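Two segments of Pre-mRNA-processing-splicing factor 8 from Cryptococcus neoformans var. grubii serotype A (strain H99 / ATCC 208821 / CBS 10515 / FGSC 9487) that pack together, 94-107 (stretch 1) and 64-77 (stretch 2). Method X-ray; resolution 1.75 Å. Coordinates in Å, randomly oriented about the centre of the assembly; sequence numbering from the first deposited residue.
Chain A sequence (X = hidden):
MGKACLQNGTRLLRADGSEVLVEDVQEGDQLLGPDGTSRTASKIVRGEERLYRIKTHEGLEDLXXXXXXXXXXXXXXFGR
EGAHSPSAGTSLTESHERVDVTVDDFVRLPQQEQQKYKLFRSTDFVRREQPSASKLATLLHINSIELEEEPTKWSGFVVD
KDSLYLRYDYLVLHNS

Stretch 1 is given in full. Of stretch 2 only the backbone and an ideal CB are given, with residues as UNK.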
# COMPACT_ATOMS: atom_id res chain seq x y z
N GLU A 94 19.89 -5.81 9.77
CA GLU A 94 19.72 -7.01 8.96
C GLU A 94 20.18 -6.77 7.52
O GLU A 94 21.22 -6.16 7.28
CB GLU A 94 18.26 -7.46 8.98
CG GLU A 94 18.06 -8.97 8.82
CD GLU A 94 16.68 -9.32 8.31
OE1 GLU A 94 16.12 -10.35 8.75
OE2 GLU A 94 16.14 -8.56 7.47
N SER A 95 19.38 -7.24 6.57
CA SER A 95 19.70 -7.12 5.15
C SER A 95 19.09 -5.90 4.50
O SER A 95 19.60 -5.44 3.48
CB SER A 95 19.22 -8.38 4.40
OG SER A 95 20.16 -9.43 4.52
N HIS A 96 18.01 -5.36 5.08
CA HIS A 96 17.22 -4.30 4.46
C HIS A 96 16.85 -3.25 5.49
O HIS A 96 16.63 -3.56 6.67
CB HIS A 96 15.94 -4.88 3.83
CG HIS A 96 16.19 -5.82 2.70
ND1 HIS A 96 16.70 -7.09 2.88
CD2 HIS A 96 15.97 -5.69 1.37
CE1 HIS A 96 16.81 -7.69 1.71
NE2 HIS A 96 16.37 -6.87 0.78
N GLU A 97 16.76 -2.00 5.05
CA GLU A 97 16.30 -0.88 5.86
C GLU A 97 14.92 -0.44 5.39
O GLU A 97 14.59 -0.53 4.20
CB GLU A 97 17.27 0.30 5.79
CG GLU A 97 16.87 1.38 4.79
CD GLU A 97 18.01 2.29 4.39
OE1 GLU A 97 18.74 1.95 3.43
OE2 GLU A 97 18.16 3.37 5.01
N ARG A 98 14.11 0.03 6.33
CA ARG A 98 12.78 0.53 6.01
C ARG A 98 12.88 1.87 5.29
O ARG A 98 13.63 2.75 5.73
CB ARG A 98 11.94 0.68 7.28
CG ARG A 98 11.27 -0.61 7.74
CD ARG A 98 9.99 -0.87 6.96
NE ARG A 98 8.95 0.09 7.29
CZ ARG A 98 8.63 1.13 6.53
NH1 ARG A 98 9.27 1.33 5.39
NH2 ARG A 98 7.67 1.96 6.90
N VAL A 99 12.15 2.03 4.18
CA VAL A 99 12.12 3.29 3.44
C VAL A 99 10.71 3.54 2.93
O VAL A 99 10.03 2.61 2.47
CB VAL A 99 13.11 3.31 2.25
CG1 VAL A 99 13.16 4.70 1.62
CG2 VAL A 99 14.51 2.91 2.67
N ASP A 100 10.26 4.79 2.98
CA ASP A 100 9.01 5.20 2.35
C ASP A 100 9.33 5.98 1.09
O ASP A 100 10.20 6.85 1.10
CB ASP A 100 8.17 6.05 3.31
CG ASP A 100 7.76 5.28 4.56
OD1 ASP A 100 7.76 4.03 4.53
OD2 ASP A 100 7.44 5.94 5.57
N VAL A 101 8.65 5.66 -0.01
CA VAL A 101 8.90 6.34 -1.27
C VAL A 101 7.59 6.50 -2.03
O VAL A 101 6.78 5.58 -2.09
CB VAL A 101 9.95 5.59 -2.12
CG1 VAL A 101 9.52 4.17 -2.36
CG2 VAL A 101 10.20 6.32 -3.43
N THR A 102 7.36 7.69 -2.59
CA THR A 102 6.14 7.88 -3.35
C THR A 102 6.21 7.08 -4.65
O THR A 102 7.30 6.79 -5.17
CB THR A 102 5.89 9.35 -3.66
OG1 THR A 102 6.88 9.83 -4.59
CG2 THR A 102 5.91 10.19 -2.38
N VAL A 103 5.04 6.73 -5.17
CA VAL A 103 4.97 6.03 -6.45
C VAL A 103 5.65 6.86 -7.55
O VAL A 103 6.35 6.31 -8.39
CB VAL A 103 3.50 5.70 -6.80
CG1 VAL A 103 3.36 5.36 -8.27
CG2 VAL A 103 2.97 4.55 -5.93
N ASP A 104 5.47 8.18 -7.53
CA ASP A 104 6.10 9.02 -8.57
C ASP A 104 7.62 8.86 -8.57
O ASP A 104 8.25 8.63 -9.62
CB ASP A 104 5.73 10.49 -8.35
CG ASP A 104 4.50 10.92 -9.12
OD1 ASP A 104 4.15 10.25 -10.12
OD2 ASP A 104 3.89 11.93 -8.71
N ASP A 105 8.22 8.96 -7.38
CA ASP A 105 9.67 8.89 -7.26
C ASP A 105 10.18 7.50 -7.59
O ASP A 105 11.24 7.35 -8.21
CB ASP A 105 10.10 9.30 -5.85
CG ASP A 105 9.96 10.80 -5.60
OD1 ASP A 105 10.01 11.58 -6.58
OD2 ASP A 105 9.81 11.20 -4.43
N PHE A 106 9.45 6.47 -7.17
CA PHE A 106 9.86 5.10 -7.46
C PHE A 106 9.79 4.81 -8.95
O PHE A 106 10.71 4.22 -9.53
CB PHE A 106 8.97 4.12 -6.69
CG PHE A 106 9.37 2.69 -6.87
CD1 PHE A 106 10.40 2.15 -6.12
CD2 PHE A 106 8.72 1.89 -7.79
CE1 PHE A 106 10.77 0.83 -6.28
CE2 PHE A 106 9.09 0.57 -7.96
CZ PHE A 106 10.11 0.04 -7.20
N VAL A 107 8.70 5.23 -9.60
CA VAL A 107 8.52 5.05 -11.03
C VAL A 107 9.69 5.67 -11.79
O VAL A 107 10.17 5.11 -12.79
CB VAL A 107 7.17 5.66 -11.47
CG1 VAL A 107 7.21 6.07 -12.94
CG2 VAL A 107 6.05 4.69 -11.21
N UNK A 64 -3.07 -1.15 -6.70
CA UNK A 64 -3.38 -0.08 -7.66
C UNK A 64 -3.60 1.20 -6.87
O UNK A 64 -4.44 1.23 -5.97
CB UNK A 64 -4.61 -0.42 -8.51
N UNK A 65 -2.84 2.25 -7.19
CA UNK A 65 -2.82 3.41 -6.31
C UNK A 65 -2.42 4.68 -7.05
O UNK A 65 -1.93 4.65 -8.18
CB UNK A 65 -1.86 3.17 -5.14
N UNK A 66 -2.62 5.82 -6.39
CA UNK A 66 -2.34 7.10 -7.04
C UNK A 66 -0.85 7.37 -7.15
O UNK A 66 -0.02 6.77 -6.45
CB UNK A 66 -3.01 8.24 -6.27
N UNK A 67 -0.51 8.33 -8.01
CA UNK A 67 0.89 8.67 -8.25
C UNK A 67 1.56 9.21 -6.99
O UNK A 67 2.78 9.07 -6.84
CB UNK A 67 1.00 9.70 -9.38
N UNK A 68 0.81 9.84 -6.09
CA UNK A 68 1.42 10.38 -4.88
C UNK A 68 1.31 9.44 -3.69
O UNK A 68 1.73 9.80 -2.59
CB UNK A 68 0.78 11.72 -4.53
N UNK A 69 0.77 8.24 -3.90
CA UNK A 69 0.68 7.28 -2.81
C UNK A 69 2.08 6.88 -2.35
O UNK A 69 3.01 6.78 -3.15
CB UNK A 69 -0.12 6.05 -3.24
N UNK A 70 2.23 6.68 -1.05
CA UNK A 70 3.53 6.35 -0.46
C UNK A 70 3.61 4.84 -0.30
O UNK A 70 2.74 4.23 0.33
CB UNK A 70 3.73 7.05 0.88
N UNK A 71 4.65 4.24 -0.87
CA UNK A 71 4.94 2.82 -0.67
C UNK A 71 5.89 2.66 0.51
O UNK A 71 6.92 3.34 0.59
CB UNK A 71 5.54 2.20 -1.93
N UNK A 72 5.54 1.76 1.43
CA UNK A 72 6.43 1.37 2.51
C UNK A 72 7.19 0.14 2.05
O UNK A 72 6.59 -0.89 1.75
CB UNK A 72 5.66 1.10 3.81
N UNK A 73 8.52 0.25 2.00
CA UNK A 73 9.36 -0.74 1.36
C UNK A 73 10.53 -1.08 2.27
O UNK A 73 10.78 -0.42 3.29
CB UNK A 73 9.85 -0.24 0.00
N UNK A 74 11.23 -2.14 1.89
CA UNK A 74 12.54 -2.49 2.41
C UNK A 74 13.55 -2.34 1.29
O UNK A 74 13.31 -2.79 0.17
CB UNK A 74 12.55 -3.91 2.98
N UNK A 75 14.67 -1.69 1.58
CA UNK A 75 15.74 -1.49 0.62
C UNK A 75 16.97 -2.28 1.05
O UNK A 75 17.31 -2.32 2.23
CB UNK A 75 16.07 -0.00 0.48
N UNK A 76 17.64 -2.90 0.08
CA UNK A 76 18.80 -3.73 0.36
C UNK A 76 19.97 -2.88 0.85
O UNK A 76 20.13 -1.71 0.48
CB UNK A 76 19.20 -4.52 -0.89
N UNK A 77 20.81 -3.49 1.69
CA UNK A 77 22.01 -2.88 2.25
C UNK A 77 21.72 -1.56 2.96
O UNK A 77 21.70 -1.50 4.19
CB UNK A 77 23.04 -2.65 1.14

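Position 64 has nothing of stretch 1 within 5.5 Å of its CB, so the visible atoms set no preference; it is Val64. At 65, an extended residue whose CB lies 5.1 Å from Val103 CG2, a small or medium apolar group would suit. Cys65 brings SG to 3.6 Å from that CG2 atom. Position 66 is again unconstrained by stretch 1. Thr66 opens a type I turn ending at 69.

At 67, phi/psi of -63/-28 fits the turn, and CB sits 3.3 Å from Asp104 OD1. A carboxylate so near favours a donor: His, Asn, Ser or a basic residue. His67 donates from ND1 to Asp104 OD2 (2.7 Å, 169°), the carboxylate lying near the ring plane. Position 68 points away, leaving polar turn formers plausible; it is Asn68, whose OD1 accepts from Thr66 OG1 (2.9 Å). The CB of 69 points sideways, 4.4 Å from Val103 CG2, which restricts little. Toward stretch 1, His69 O accepts from Val103 N (2.9 Å); its ND1 is bonded elsewhere in the structure.

From 70 to 76 the strand runs antiparallel to 96-102, and its side chains alternate between two faces. Position 70, paired with Thr102, has CB 5.2 Å from Asp100 CB; beta-branched or aliphatic residues suit. Ile70 sets CG2 3.7 Å from Asp100 CB.

Position 71 shares its face with Val101 and lies near Val103, so an aliphatic chain is expected. Leu71 places CG 3.9 Å from Val103 CG2, while its N and O bond Val101 O and N (2.8 and 3.0 Å).

At 72, CB is 3.7 Å from Asp100 OD1 and 3.8 Å from Arg98 NH2, favouring a small polar group such as Ser, Thr or Asn. Ser72 OG donates to Asp100 OD1 (3.1 Å).

Position 73 faces Val101 CG1, 5.0 Å from its CB, with Phe106 beyond: room for a long apolar chain, Met, Leu or Ile. Met73 reaches Val101 CG1 with SD at 3.4 Å, and this sulfur lies 4.6 Å from the Phe106 ring centroid.

The CB of 74 is 3.6 Å from His96 CB, beside the Arg98 aliphatic chain, so an aromatic or long aliphatic group fits. Tyr74 receives Arg98 CD over its ring face, 4.0 Å from the centroid.

At 75, CB lies 4.0 Å from Val99 CG2; beta-branched residues or long chains would serve. Lys75 packs its CB there, while its end leads away.

Position 76 has CB 4.0 Å from His96 NE2, inviting a polar or acidic group. Glu76 brings OE1 within 3.1 Å of that NE2 atom.

Position 77 points away, with positive phi (54°), so Gly, Asn or another residue tolerant of positive phi would suit. Arg77 is poorly ordered, but its N donates to Ser95 O (2.9 Å).

Stretch 2 (64-77) VCTHNHILSMYKER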
# COMPACT_ATOMS: atom_id res chain seq x y z
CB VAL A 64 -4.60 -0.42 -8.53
CG1 VAL A 64 -4.82 0.67 -9.56
CG2 VAL A 64 -4.41 -1.77 -9.23
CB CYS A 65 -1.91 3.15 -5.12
SG CYS A 65 -0.20 2.88 -5.61
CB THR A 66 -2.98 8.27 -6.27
OG1 THR A 66 -2.53 8.23 -4.92
CG2 THR A 66 -4.48 8.19 -6.33
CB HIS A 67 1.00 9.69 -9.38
CG HIS A 67 0.40 11.02 -9.05
ND1 HIS A 67 1.17 12.11 -8.67
CD2 HIS A 67 -0.89 11.45 -9.03
CE1 HIS A 67 0.38 13.14 -8.44
NE2 HIS A 67 -0.87 12.77 -8.64
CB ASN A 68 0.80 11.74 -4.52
CG ASN A 68 -0.70 11.68 -4.35
OD1 ASN A 68 -1.37 10.85 -4.96
ND2 ASN A 68 -1.24 12.56 -3.52
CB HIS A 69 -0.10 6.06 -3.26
CG HIS A 69 -0.33 5.07 -2.17
ND1 HIS A 69 -1.20 5.30 -1.13
CD2 HIS A 69 0.21 3.85 -1.96
CE1 HIS A 69 -1.19 4.26 -0.32
NE2 HIS A 69 -0.35 3.36 -0.80
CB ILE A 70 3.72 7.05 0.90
CG1 ILE A 70 3.69 8.57 0.72
CG2 ILE A 70 5.02 6.60 1.54
CD1 ILE A 70 3.55 9.32 2.04
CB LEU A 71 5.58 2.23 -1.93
CG LEU A 71 4.84 2.49 -3.24
CD1 LEU A 71 5.69 2.03 -4.43
CD2 LEU A 71 3.49 1.79 -3.23
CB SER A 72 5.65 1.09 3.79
OG SER A 72 5.17 2.29 4.36
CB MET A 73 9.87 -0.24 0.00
CG MET A 73 8.87 0.62 -0.75
SD MET A 73 9.22 0.75 -2.51
CE MET A 73 8.87 -0.92 -3.04
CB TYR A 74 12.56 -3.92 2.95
CG TYR A 74 12.14 -4.06 4.39
CD1 TYR A 74 13.00 -3.69 5.42
CD2 TYR A 74 10.90 -4.56 4.73
CE1 TYR A 74 12.62 -3.82 6.74
CE2 TYR A 74 10.51 -4.69 6.04
CZ TYR A 74 11.37 -4.32 7.05
OH TYR A 74 10.98 -4.45 8.36
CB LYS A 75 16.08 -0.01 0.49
CG LYS A 75 17.01 0.32 -0.66
CD LYS A 75 17.31 1.81 -0.69
CE LYS A 75 18.27 2.16 -1.81
NZ LYS A 75 19.54 2.73 -1.28
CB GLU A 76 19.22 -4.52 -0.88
CG GLU A 76 18.07 -5.21 -1.59
CD GLU A 76 18.36 -6.66 -1.94
OE1 GLU A 76 18.83 -7.41 -1.05
OE2 GLU A 76 18.12 -7.05 -3.10
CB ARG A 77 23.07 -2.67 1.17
CG ARG A 77 24.38 -2.07 1.67
CD ARG A 77 25.33 -3.13 2.22
NE ARG A 77 26.72 -2.68 2.18
CZ ARG A 77 27.77 -3.47 2.41
NH1 ARG A 77 27.60 -4.75 2.70
NH2 ARG A 77 29.00 -2.97 2.36
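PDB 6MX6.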